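Local structure of uncharacterized protein (5AZ0) at residues Val200-Leu204 with Ser238-Lys242. The protein is a silkworm aldo-keto reductase, AKR2E5, an oxidoreductase that probably reduces carbonyl compounds with a nicotinamide cofactor, as its relatives do. Sequence-based numbering, arbitrary orientation.
Sequences VNLNL and SPEPK
Leu202 and Asn203 reach from the loop after strand 195-199 to the proline-rich loop before helix 246-255, joining two successive strand-to-helix connections of the aldo-keto reductase TIM barrel. Asn201 shapes the first loop from within: its OD1 accepts a hydrogen bond from the backbone N of Leu204 at 3.0 Å, an Asx motif, and a short polar side chain is what such a turn needs. Leu202 supplies the apolar part of the contact. Its CD1 lies 3.9 Å from Pro241 CG, the two side chains meeting at about a right angle, and Met248 of helix 246-255 packs on both. Asn203 carries the polar part, its CG set anti to its own carbonyl carbon (chi1 -61°) and its amide directed at the prolines. ND2 donates to Glu240 O at 2.8 Å, a fairly straight bond (158° at the hydrogen) with the acceptor close to the amide plane; Phe306 O takes a second bond from ND2. An amide suits this place because one end donates while the other can accept: OD1 takes a bond from a water, and it also packs 3.5 Å from Pro239 CG. Pro241 follows a cis peptide bond, a conformation proline tolerates readily, and the carbonyl used by Asn203 belongs to that bond. Beyond it, Lys242 NZ turns back within its own segment to donate to Pro239 O, and it also bonds Thr228 O. The water bridges the segments, 2.9 Å from Asn203 OD1 and 2.8 Å from Pro241 O.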
ATOM      1  N   VAL A 200      -7.420   4.550  -0.501  1.00 27.37           N
ATOM      2  CA  VAL A 200      -8.788   4.497   0.012  1.00 24.36           C
ATOM      3  C   VAL A 200      -8.775   5.127   1.382  1.00 26.41           C
ATOM      4  O   VAL A 200      -7.896   4.862   2.213  1.00 25.63           O
ATOM      5  CB  VAL A 200      -9.345   3.093   0.155  1.00 25.79           C
ATOM      6  CG1 VAL A 200     -10.898   3.130   0.160  1.00 25.66           C
ATOM      7  CG2 VAL A 200      -8.882   2.204  -0.989  1.00 25.69           C
ATOM      8  N   ASN A 201      -9.750   5.986   1.610  1.00 29.25           N
ATOM      9  CA  ASN A 201      -9.963   6.718   2.893  1.00 28.44           C
ATOM     10  C   ASN A 201     -11.440   7.267   2.949  1.00 30.96           C
ATOM     11  O   ASN A 201     -12.300   6.867   2.141  1.00 28.40           O
ATOM     12  CB  ASN A 201      -8.875   7.793   3.071  1.00 27.74           C
ATOM     13  CG  ASN A 201      -8.784   8.709   1.869  1.00 30.55           C
ATOM     14  OD1 ASN A 201      -9.775   9.407   1.531  1.00 30.20           O
ATOM     15  ND2 ASN A 201      -7.599   8.783   1.247  1.00 26.53           N
ATOM     16  N   LEU A 202     -11.786   8.031   3.984  1.00 33.03           N
ATOM     17  CA  LEU A 202     -13.184   8.418   4.171  1.00 31.92           C
ATOM     18  C   LEU A 202     -13.711   9.402   3.063  1.00 31.68           C
ATOM     19  O   LEU A 202     -14.871   9.354   2.744  1.00 31.57           O
ATOM     20  CB  LEU A 202     -13.410   8.915   5.579  1.00 32.77           C
ATOM     21  CG  LEU A 202     -13.271   7.843   6.625  1.00 28.79           C
ATOM     22  CD1 LEU A 202     -13.155   8.507   7.976  1.00 30.74           C
ATOM     23  CD2 LEU A 202     -14.437   6.847   6.597  1.00 32.68           C
ATOM     24  N   ASN A 203     -12.829  10.197   2.476  1.00 29.59           N
ATOM     25  CA  ASN A 203     -13.141  11.099   1.405  1.00 29.52           C
ATOM     26  C   ASN A 203     -13.030  10.509   0.020  1.00 35.44           C
ATOM     27  O   ASN A 203     -13.645  11.080  -0.906  1.00 32.25           O
ATOM     28  CB  ASN A 203     -12.234  12.338   1.448  1.00 29.67           C
ATOM     29  CG  ASN A 203     -12.400  13.139   2.738  1.00 34.77           C
ATOM     30  OD1 ASN A 203     -11.452  13.647   3.293  1.00 39.28           O
ATOM     31  ND2 ASN A 203     -13.617  13.212   3.233  1.00 32.98           N
ATOM     32  N   LEU A 204     -12.213   9.427  -0.143  1.00 30.92           N
ATOM     33  CA  LEU A 204     -12.056   8.741  -1.410  1.00 27.54           C
ATOM     34  C   LEU A 204     -12.386   7.269  -1.257  1.00 30.95           C
ATOM     35  O   LEU A 204     -11.497   6.403  -1.107  1.00 31.75           O
ATOM     36  CB  LEU A 204     -10.655   8.911  -1.926  1.00 28.41           C
ATOM     37  CG  LEU A 204     -10.385   8.512  -3.386  1.00 30.40           C
ATOM     38  CD1 LEU A 204     -10.916   9.590  -4.324  1.00 32.88           C
ATOM     39  CD2 LEU A 204      -8.872   8.312  -3.661  1.00 32.79           C
ATOM     40  N   SER A 238      -8.734  21.230   3.163  1.00 69.72           N
ATOM     41  CA  SER A 238      -9.015  19.867   2.834  1.00 62.21           C
ATOM     42  C   SER A 238     -10.286  19.519   3.582  1.00 55.32           C
ATOM     43  O   SER A 238     -10.639  20.162   4.556  1.00 51.57           O
ATOM     44  CB  SER A 238      -7.843  18.996   3.298  1.00 60.84           C
ATOM     45  OG  SER A 238      -7.685  19.086   4.726  1.00 55.19           O
ATOM     46  N   PRO A 239     -10.975  18.478   3.145  1.00 56.66           N
ATOM     47  CA  PRO A 239     -12.326  18.300   3.666  1.00 53.19           C
ATOM     48  C   PRO A 239     -12.373  17.668   5.035  1.00 51.94           C
ATOM     49  O   PRO A 239     -11.380  17.108   5.479  1.00 51.78           O
ATOM     50  CB  PRO A 239     -12.978  17.341   2.650  1.00 55.70           C
ATOM     51  CG  PRO A 239     -11.888  16.820   1.776  1.00 55.83           C
ATOM     52  CD  PRO A 239     -10.581  17.419   2.194  1.00 55.99           C
ATOM     53  N   GLU A 240     -13.547  17.744   5.665  1.00 44.28           N
ATOM     54  CA  GLU A 240     -13.866  16.954   6.828  1.00 45.07           C
ATOM     55  C   GLU A 240     -13.878  15.451   6.417  1.00 45.06           C
ATOM     56  O   GLU A 240     -14.123  15.148   5.251  1.00 43.19           O
ATOM     57  CB  GLU A 240     -15.227  17.366   7.387  1.00 43.36           C
ATOM     58  CG  GLU A 240     -15.245  18.751   8.055  1.00 48.76           C
ATOM     59  CD  GLU A 240     -14.408  18.812   9.334  1.00 44.13           C
ATOM     60  OE1 GLU A 240     -14.414  17.850  10.164  1.00 40.10           O
ATOM     61  OE2 GLU A 240     -13.725  19.838   9.458  1.00 48.47           O
ATOM     62  N   PRO A 241     -13.637  14.525   7.336  1.00 41.00           N
ATOM     63  CA  PRO A 241     -13.409  14.773   8.752  1.00 43.30           C
ATOM     64  C   PRO A 241     -11.989  15.150   9.131  1.00 50.63           C
ATOM     65  O   PRO A 241     -11.003  14.591   8.582  1.00 48.08           O
ATOM     66  CB  PRO A 241     -13.698  13.423   9.370  1.00 44.05           C
ATOM     67  CG  PRO A 241     -13.331  12.431   8.312  1.00 43.26           C
ATOM     68  CD  PRO A 241     -13.341  13.131   6.987  1.00 43.99           C
ATOM     69  N   LYS A 242     -11.909  16.092  10.076  1.00 54.23           N
ATOM     70  CA  LYS A 242     -10.686  16.380  10.834  1.00 50.37           C
ATOM     71  C   LYS A 242     -10.706  15.586  12.090  1.00 44.02           C
ATOM     72  O   LYS A 242     -11.698  14.927  12.378  1.00 42.54           O
ATOM     73  CB  LYS A 242     -10.519  17.890  11.072  1.00 52.23           C
ATOM     74  CG  LYS A 242     -10.190  18.682   9.799  1.00 59.71           C
ATOM     75  CD  LYS A 242      -9.369  17.869   8.755  1.00 69.62           C
ATOM     76  CE  LYS A 242      -9.109  18.580   7.423  1.00 67.88           C
ATOM     77  NZ  LYS A 242      -8.922  17.563   6.340  1.00 63.28           N
TER
HETATM   78  O   HOH W   1     -10.205  14.283   5.877  1.00 43.63           O